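Local atomic coordinates of carbohydrate kinase, FGGY (Rhodospirillum rubrum, PDB entry 3IFR), a protein that probably phosphorylates D-xylulose as a sugar kinase of the FGGY family, whose two domains share the actin-like ATPase fold. Residues S306-L311 with R377-A382; A48-A53 with S102-D107; V383-R388 with R480-F485. All coordinates share one frame; numbering follows the deposited sequence.

Interaction 1 of 3, residues S306-L311 with R377-A382; sequences SALNWL and RALLEA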
# COMPACT_ATOMS: atom_id res chain seq x y z
N SER A 306 5.61 14.17 0.63
CA SER A 306 4.79 15.29 1.10
C SER A 306 5.62 16.27 1.96
O SER A 306 5.52 17.49 1.83
CB SER A 306 3.62 14.76 1.92
OG SER A 306 4.08 14.35 3.19
N ALA A 307 6.47 15.73 2.83
CA ALA A 307 7.28 16.58 3.69
C ALA A 307 8.34 17.35 2.90
O ALA A 307 8.73 18.46 3.28
CB ALA A 307 7.91 15.77 4.80
N LEU A 308 8.80 16.77 1.81
CA LEU A 308 9.76 17.44 0.94
C LEU A 308 9.07 18.53 0.12
O LEU A 308 9.65 19.59 -0.13
CB LEU A 308 10.46 16.44 0.01
CG LEU A 308 11.69 15.73 0.56
CD1 LEU A 308 11.29 14.64 1.55
CD2 LEU A 308 12.50 15.15 -0.58
N ASN A 309 7.85 18.27 -0.32
CA ASN A 309 7.12 19.24 -1.10
C ASN A 309 6.87 20.49 -0.23
O ASN A 309 7.10 21.62 -0.66
CB ASN A 309 5.82 18.64 -1.62
CG ASN A 309 6.05 17.62 -2.72
OD1 ASN A 309 6.89 17.81 -3.60
ND2 ASN A 309 5.31 16.51 -2.66
N TRP A 310 6.38 20.27 0.99
CA TRP A 310 6.27 21.31 1.98
C TRP A 310 7.58 22.11 2.01
O TRP A 310 7.61 23.29 1.71
CB TRP A 310 5.97 20.69 3.35
CG TRP A 310 5.90 21.65 4.47
CD1 TRP A 310 4.94 22.57 4.67
CD2 TRP A 310 6.82 21.77 5.55
NE1 TRP A 310 5.19 23.27 5.82
CE2 TRP A 310 6.35 22.81 6.38
CE3 TRP A 310 7.99 21.10 5.92
CZ2 TRP A 310 7.01 23.20 7.55
CZ3 TRP A 310 8.65 21.50 7.09
CH2 TRP A 310 8.15 22.54 7.89
N LEU A 311 8.67 21.45 2.35
CA LEU A 311 9.90 22.19 2.62
C LEU A 311 10.47 22.83 1.37
O LEU A 311 11.08 23.91 1.46
CB LEU A 311 10.94 21.32 3.32
CG LEU A 311 12.22 22.09 3.70
CD1 LEU A 311 11.96 23.15 4.79
CD2 LEU A 311 13.33 21.13 4.07
N ARG A 377 18.96 18.90 3.43
CA ARG A 377 19.70 17.69 3.70
C ARG A 377 19.21 17.00 4.95
O ARG A 377 18.95 15.79 4.96
CB ARG A 377 21.19 17.98 3.84
CG ARG A 377 21.96 16.72 4.21
CD ARG A 377 23.35 16.75 3.67
NE ARG A 377 23.90 15.41 3.69
CZ ARG A 377 24.43 14.79 2.64
NH1 ARG A 377 24.49 15.40 1.45
NH2 ARG A 377 24.90 13.56 2.78
N ALA A 378 19.04 17.79 6.00
CA ALA A 378 18.61 17.28 7.28
C ALA A 378 17.28 16.58 7.08
O ALA A 378 17.05 15.53 7.66
CB ALA A 378 18.46 18.41 8.28
N LEU A 379 16.40 17.15 6.27
CA LEU A 379 15.11 16.50 6.03
C LEU A 379 15.32 15.22 5.25
O LEU A 379 14.69 14.20 5.57
CB LEU A 379 14.11 17.39 5.27
CG LEU A 379 12.80 16.60 5.03
CD1 LEU A 379 12.29 16.01 6.34
CD2 LEU A 379 11.67 17.36 4.31
N LEU A 380 16.18 15.27 4.23
CA LEU A 380 16.47 14.09 3.44
C LEU A 380 16.97 12.96 4.35
O LEU A 380 16.52 11.81 4.25
CB LEU A 380 17.51 14.38 2.38
CG LEU A 380 17.05 15.22 1.20
CD1 LEU A 380 18.00 15.11 0.01
CD2 LEU A 380 15.66 14.82 0.82
N GLU A 381 17.87 13.31 5.26
CA GLU A 381 18.51 12.35 6.11
C GLU A 381 17.52 11.83 7.14
O GLU A 381 17.49 10.62 7.43
CB GLU A 381 19.70 13.00 6.79
CG GLU A 381 20.83 13.30 5.82
CD GLU A 381 22.01 13.96 6.48
OE1 GLU A 381 21.81 14.50 7.60
OE2 GLU A 381 23.13 13.91 5.89
N ALA A 382 16.70 12.74 7.69
CA ALA A 382 15.67 12.31 8.63
C ALA A 382 14.72 11.27 7.99
O ALA A 382 14.39 10.25 8.60
CB ALA A 382 14.90 13.52 9.22
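L379 points straight at helix 305-315 and meets three of its residues with one methyl. Its CG lies anti to the backbone N (chi1 178°), which carries CD2 out between A307, L308 and L311. There CD2 sits 3.3 Å from A307 O and 4.1 Å from A307 CB. The methyl packs against A307 O, which accepts the backbone N-H of L311. L308 comes in from one flank. Its side chain crosses that of L379 obliquely, with L308 CD1 3.9 Å from L379 CD2. The other branch of L308 turns to L380. These two side chains cross at about a right angle and touch tip to tip, L308 CD2 to L380 CD2 at 3.5 Å, which is tight for two methyls. L311 lies alongside L379, running in the opposite direction, and its CD2 rests 4.0 Å from L379 CB. An alanine in place of L308 would probably open a gap beside L379 CD2 and L380 CD2 and leave the L380 side chain freer to turn. W416 of helix 414-424 and H324 of helix 322-332 also touch L308, and W376 packs on both L308 and L311. No hydrogen bond joins the two segments. On the far side of helix 372-397, R377 NE and E381 OE2 form a salt bridge of 2.8 Å, and Y478 OH bonds to both residues. The two helix segments run almost exactly antiparallel, at 174°, with axes 10.6 Å apart. This is antiparallel helix packing through leucine side chains, within the C-terminal FGGY domain of the actin-like ATPase clan.

Interaction 2 of 3, residues A48-A53 with S102-D107; sequences AEEDPA and SIQQSD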
# COMPACT_ATOMS: atom_id res chain seq x y z
N ALA A 48 -14.23 9.98 3.24
CA ALA A 48 -13.66 9.56 1.94
C ALA A 48 -14.52 8.47 1.35
O ALA A 48 -14.55 7.34 1.87
CB ALA A 48 -12.24 9.07 2.09
N GLU A 49 -15.24 8.80 0.29
CA GLU A 49 -16.20 7.85 -0.25
C GLU A 49 -16.03 7.67 -1.74
O GLU A 49 -15.60 8.61 -2.42
CB GLU A 49 -17.64 8.31 0.05
CG GLU A 49 -17.92 8.40 1.55
CD GLU A 49 -19.39 8.46 1.91
OE1 GLU A 49 -20.22 8.99 1.14
OE2 GLU A 49 -19.71 7.98 3.02
N GLU A 50 -16.37 6.47 -2.24
CA GLU A 50 -16.49 6.29 -3.69
C GLU A 50 -17.76 5.55 -4.12
O GLU A 50 -18.47 4.94 -3.32
CB GLU A 50 -15.23 5.72 -4.33
CG GLU A 50 -13.94 6.35 -3.78
CD GLU A 50 -12.70 6.19 -4.68
OE1 GLU A 50 -12.58 5.15 -5.37
OE2 GLU A 50 -11.83 7.09 -4.66
N ASP A 51 -18.06 5.66 -5.39
CA ASP A 51 -19.25 5.09 -5.94
C ASP A 51 -18.86 3.79 -6.61
O ASP A 51 -18.18 3.82 -7.65
CB ASP A 51 -19.76 6.06 -7.00
CG ASP A 51 -21.06 5.61 -7.63
OD1 ASP A 51 -21.52 4.50 -7.27
OD2 ASP A 51 -21.60 6.37 -8.50
N PRO A 52 -19.26 2.65 -6.04
CA PRO A 52 -18.81 1.39 -6.67
C PRO A 52 -19.29 1.22 -8.12
O PRO A 52 -18.70 0.48 -8.93
CB PRO A 52 -19.41 0.30 -5.78
CG PRO A 52 -19.69 0.96 -4.48
CD PRO A 52 -19.95 2.43 -4.76
N ALA A 53 -20.32 1.95 -8.48
CA ALA A 53 -20.81 1.87 -9.85
C ALA A 53 -19.85 2.57 -10.80
O ALA A 53 -19.77 2.20 -11.97
CB ALA A 53 -22.23 2.47 -9.96
N SER A 102 -19.22 3.61 -1.02
CA SER A 102 -18.10 2.94 -0.40
C SER A 102 -17.33 3.91 0.49
O SER A 102 -17.02 5.03 0.08
CB SER A 102 -17.15 2.39 -1.46
OG SER A 102 -15.88 2.09 -0.93
N ILE A 103 -16.98 3.44 1.69
CA ILE A 103 -16.11 4.19 2.60
C ILE A 103 -14.68 3.69 2.39
O ILE A 103 -14.38 2.51 2.62
CB ILE A 103 -16.55 4.04 4.09
CG1 ILE A 103 -18.06 4.36 4.25
CG2 ILE A 103 -15.74 4.95 4.97
CD1 ILE A 103 -18.69 3.97 5.64
N GLN A 104 -13.81 4.61 1.93
CA GLN A 104 -12.39 4.33 1.65
C GLN A 104 -11.49 4.14 2.90
O GLN A 104 -11.89 4.48 4.01
CB GLN A 104 -11.85 5.45 0.77
CG GLN A 104 -12.75 5.69 -0.40
CD GLN A 104 -12.92 4.43 -1.27
OE1 GLN A 104 -14.01 3.92 -1.42
NE2 GLN A 104 -11.84 3.93 -1.81
N GLN A 105 -10.27 3.61 2.73
CA GLN A 105 -9.39 3.48 3.91
C GLN A 105 -8.83 4.78 4.44
O GLN A 105 -8.55 4.92 5.61
CB GLN A 105 -8.27 2.44 3.73
CG GLN A 105 -7.88 2.13 2.32
CD GLN A 105 -7.62 3.36 1.50
OE1 GLN A 105 -6.68 4.11 1.77
NE2 GLN A 105 -8.44 3.56 0.46
N SER A 106 -8.68 5.79 3.61
CA SER A 106 -8.31 7.08 4.18
C SER A 106 -9.45 7.75 4.97
O SER A 106 -9.25 8.82 5.51
CB SER A 106 -7.87 8.00 3.07
OG SER A 106 -8.86 8.00 2.06
N ASP A 107 -10.64 7.16 5.03
CA ASP A 107 -11.76 7.83 5.71
C ASP A 107 -11.47 7.99 7.20
O ASP A 107 -10.86 7.11 7.81
CB ASP A 107 -13.07 7.07 5.49
CG ASP A 107 -14.29 7.79 6.09
OD1 ASP A 107 -14.99 8.50 5.34
OD2 ASP A 107 -14.55 7.65 7.31
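E50 and Q104 make the tight side-chain part of this contact. Their chains cross at about a right angle, and E50 CG comes within 3.3 Å of Q104 CD. The carboxylate and amide planes are stacked, only 20° apart. Q104 is bent at chi2 (-59°), which folds its amide back over E50. S102 OG then donates to Q104 OE1 at 2.7 Å and fixes the turn of the amide. The carboxylate of E50 is buried, and its OE1 takes the indole N-H of W55. The backbones pair as a short antiparallel ladder. E50 and S102 are the hydrogen-bonded pair, with bonds of 2.8 Å from E50 N to S102 O and from S102 N to E50 O. E49 and I103 are the non-hydrogen-bonded pair. This two-stranded antiparallel sheet lies in the N-terminal FGGY domain, apart from its six-stranded mixed sheet, and leads directly into helix 52-70. D51 caps that helix, its OD1 accepting from A53 N. Past I103 the ladder runs into a type I turn, Q104 to D107. Q104 N still reaches A48 O at 2.8 Å, and D107 OD1 takes the N-H of A48 at 2.7 Å, on its anti side. The opposite face is looser. E49 and I103 lie side by side, but E49 OE2 stays 4.2 Å from I103 CG1. That carboxylate turns instead to R109 and R100. R109 also pairs with D107, and its charge probably eases the repulsion between the two acids. On the solvent side, exposed S106 sets its OG 3.5 Å from A48 CB.

Interaction 3 of 3, residues V383-R388 with R480-F485; sequences VALAFR and RLYRDF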
# COMPACT_ATOMS: atom_id res chain seq x y z
N VAL A 383 14.27 11.50 6.77
CA VAL A 383 13.36 10.54 6.16
C VAL A 383 14.05 9.20 6.05
O VAL A 383 13.46 8.18 6.40
CB VAL A 383 12.80 11.01 4.80
CG1 VAL A 383 12.24 9.85 3.98
CG2 VAL A 383 11.75 12.04 5.05
N ALA A 384 15.30 9.21 5.59
CA ALA A 384 16.12 7.99 5.52
C ALA A 384 16.16 7.29 6.85
O ALA A 384 15.96 6.08 6.95
CB ALA A 384 17.54 8.32 5.11
N LEU A 385 16.45 8.08 7.88
CA LEU A 385 16.55 7.58 9.23
C LEU A 385 15.30 6.90 9.74
O LEU A 385 15.38 5.90 10.47
CB LEU A 385 16.87 8.74 10.15
CG LEU A 385 18.26 8.84 10.75
CD1 LEU A 385 19.27 7.92 10.07
CD2 LEU A 385 18.63 10.31 10.67
N ALA A 386 14.15 7.44 9.37
CA ALA A 386 12.88 6.82 9.75
C ALA A 386 12.72 5.50 9.02
O ALA A 386 12.16 4.55 9.56
CB ALA A 386 11.70 7.72 9.44
N PHE A 387 13.19 5.46 7.77
CA PHE A 387 13.19 4.21 7.03
C PHE A 387 14.09 3.19 7.73
O PHE A 387 13.74 2.04 7.87
CB PHE A 387 13.62 4.44 5.57
CG PHE A 387 12.47 4.64 4.64
CD1 PHE A 387 11.51 3.66 4.50
CD2 PHE A 387 12.34 5.82 3.90
CE1 PHE A 387 10.45 3.82 3.64
CE2 PHE A 387 11.27 5.98 3.03
CZ PHE A 387 10.33 4.97 2.91
N ARG A 388 15.26 3.63 8.16
CA ARG A 388 16.16 2.75 8.89
C ARG A 388 15.49 2.13 10.13
O ARG A 388 15.63 0.91 10.38
CB ARG A 388 17.41 3.50 9.31
CG ARG A 388 18.34 2.70 10.25
CD ARG A 388 19.77 3.19 10.18
NE ARG A 388 20.60 2.75 11.31
CZ ARG A 388 21.89 3.05 11.48
NH1 ARG A 388 22.53 3.80 10.59
NH2 ARG A 388 22.55 2.62 12.55
N ARG A 480 25.70 7.65 14.32
CA ARG A 480 25.57 8.67 15.34
C ARG A 480 24.35 9.54 15.07
O ARG A 480 23.63 9.92 16.00
CB ARG A 480 26.80 9.57 15.40
CG ARG A 480 28.03 8.92 16.07
CD ARG A 480 29.23 9.91 16.21
NE ARG A 480 30.30 9.67 15.22
CZ ARG A 480 30.65 10.54 14.28
NH1 ARG A 480 31.62 10.23 13.41
NH2 ARG A 480 30.04 11.72 14.20
N LEU A 481 24.09 9.85 13.80
CA LEU A 481 22.87 10.64 13.50
C LEU A 481 21.67 9.84 13.93
O LEU A 481 20.78 10.39 14.61
CB LEU A 481 22.73 11.03 12.03
CG LEU A 481 21.68 12.12 11.79
CD1 LEU A 481 22.00 13.33 12.61
CD2 LEU A 481 21.63 12.49 10.30
N TYR A 482 21.67 8.55 13.60
CA TYR A 482 20.59 7.64 13.99
C TYR A 482 20.40 7.65 15.50
O TYR A 482 19.27 7.75 16.00
CB TYR A 482 20.86 6.23 13.53
CG TYR A 482 19.70 5.34 13.82
CD1 TYR A 482 18.56 5.41 13.03
CD2 TYR A 482 19.70 4.45 14.89
CE1 TYR A 482 17.45 4.61 13.28
CE2 TYR A 482 18.61 3.63 15.15
CZ TYR A 482 17.48 3.71 14.33
OH TYR A 482 16.35 2.92 14.55
N ARG A 483 21.51 7.58 16.22
CA ARG A 483 21.46 7.63 17.67
C ARG A 483 20.87 8.99 18.09
O ARG A 483 19.97 9.05 18.94
CB ARG A 483 22.86 7.35 18.24
CG ARG A 483 23.23 8.04 19.55
CD ARG A 483 24.76 7.92 19.85
NE ARG A 483 25.26 9.03 20.70
CZ ARG A 483 25.63 10.23 20.25
NH1 ARG A 483 25.59 10.52 18.94
NH2 ARG A 483 26.07 11.17 21.10
N ASP A 484 21.31 10.07 17.46
CA ASP A 484 20.72 11.38 17.77
C ASP A 484 19.21 11.49 17.51
O ASP A 484 18.48 11.97 18.33
CB ASP A 484 21.43 12.49 17.02
CG ASP A 484 22.77 12.80 17.60
OD1 ASP A 484 23.21 12.02 18.49
OD2 ASP A 484 23.38 13.81 17.19
N PHE A 485 18.79 11.06 16.33
CA PHE A 485 17.42 11.09 15.91
C PHE A 485 16.55 10.37 16.96
O PHE A 485 15.53 10.89 17.43
CB PHE A 485 17.42 10.37 14.56
CG PHE A 485 16.09 9.96 14.05
CD1 PHE A 485 15.36 10.82 13.25
CD2 PHE A 485 15.64 8.67 14.26
CE1 PHE A 485 14.16 10.43 12.74
CE2 PHE A 485 14.42 8.26 13.75
CZ PHE A 485 13.67 9.14 13.00
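Y482 carries the guanidinium of R388 over one face of its ring. The two planes are 11° apart and their centres 4.5 Å, with the guanidinium shifted off-centre toward Y482 CB. R388 NE stands over the ring near its rim, 3.7 Å from Y482 CG. This is an offset cation-pi stack. The R388 chain is extended from CG to NE and lays its CD over the same ring. L385 O meets the Y482 ring at its edge, in plane, 3.7 Å from CE1. The F485 ring has L385 CB over the centre of one face, a CH-pi contact of 4.0 Å to the centroid. A386 CB is more distant, near F485 CZ. L385 thus fills the space between the two rings. Its CD1 packs on Y482 CD1, and its CD2 lies 3.7 Å from L481 CG. Both L385 torsions lie away from the usual staggered positions, so the fit of this leucine may be strained. The charge of R388 has a second partner: NH2 forms a salt bridge with D479, just ahead of the segment 480-485. P345 and Y346 also touch F485. The helix segments cross nearly at right angles, at -84°, with axes 10.3 Å apart. Such steep packing, with one leucine set among side chains of the other helix, joins the C-terminal helix 475-496 to helix 372-397 of the actin-like C-terminal FGGY fold.

Interactions 1 and 3 use consecutive segments of helix 372-397, and their centres lie 13 Å apart. They touch where E381 OE1 meets L481 CD2 at 3.4 Å. That helix packs on helix 305-315 with its earlier residues and on helix 475-496 with the next. W416 borders both contacts, packing on L308 and V383. Interaction 2 lies in the N-terminal FGGY domain. Its centre is 30 Å from that of interaction 1 and 36 Å from that of interaction 3, and the nearest atoms are about 13 Å and 17 Å away. In FGGY kinases the active site lies in the cleft between the two domains, so interaction 2 probably falls on one side and interactions 1 and 3 on the other.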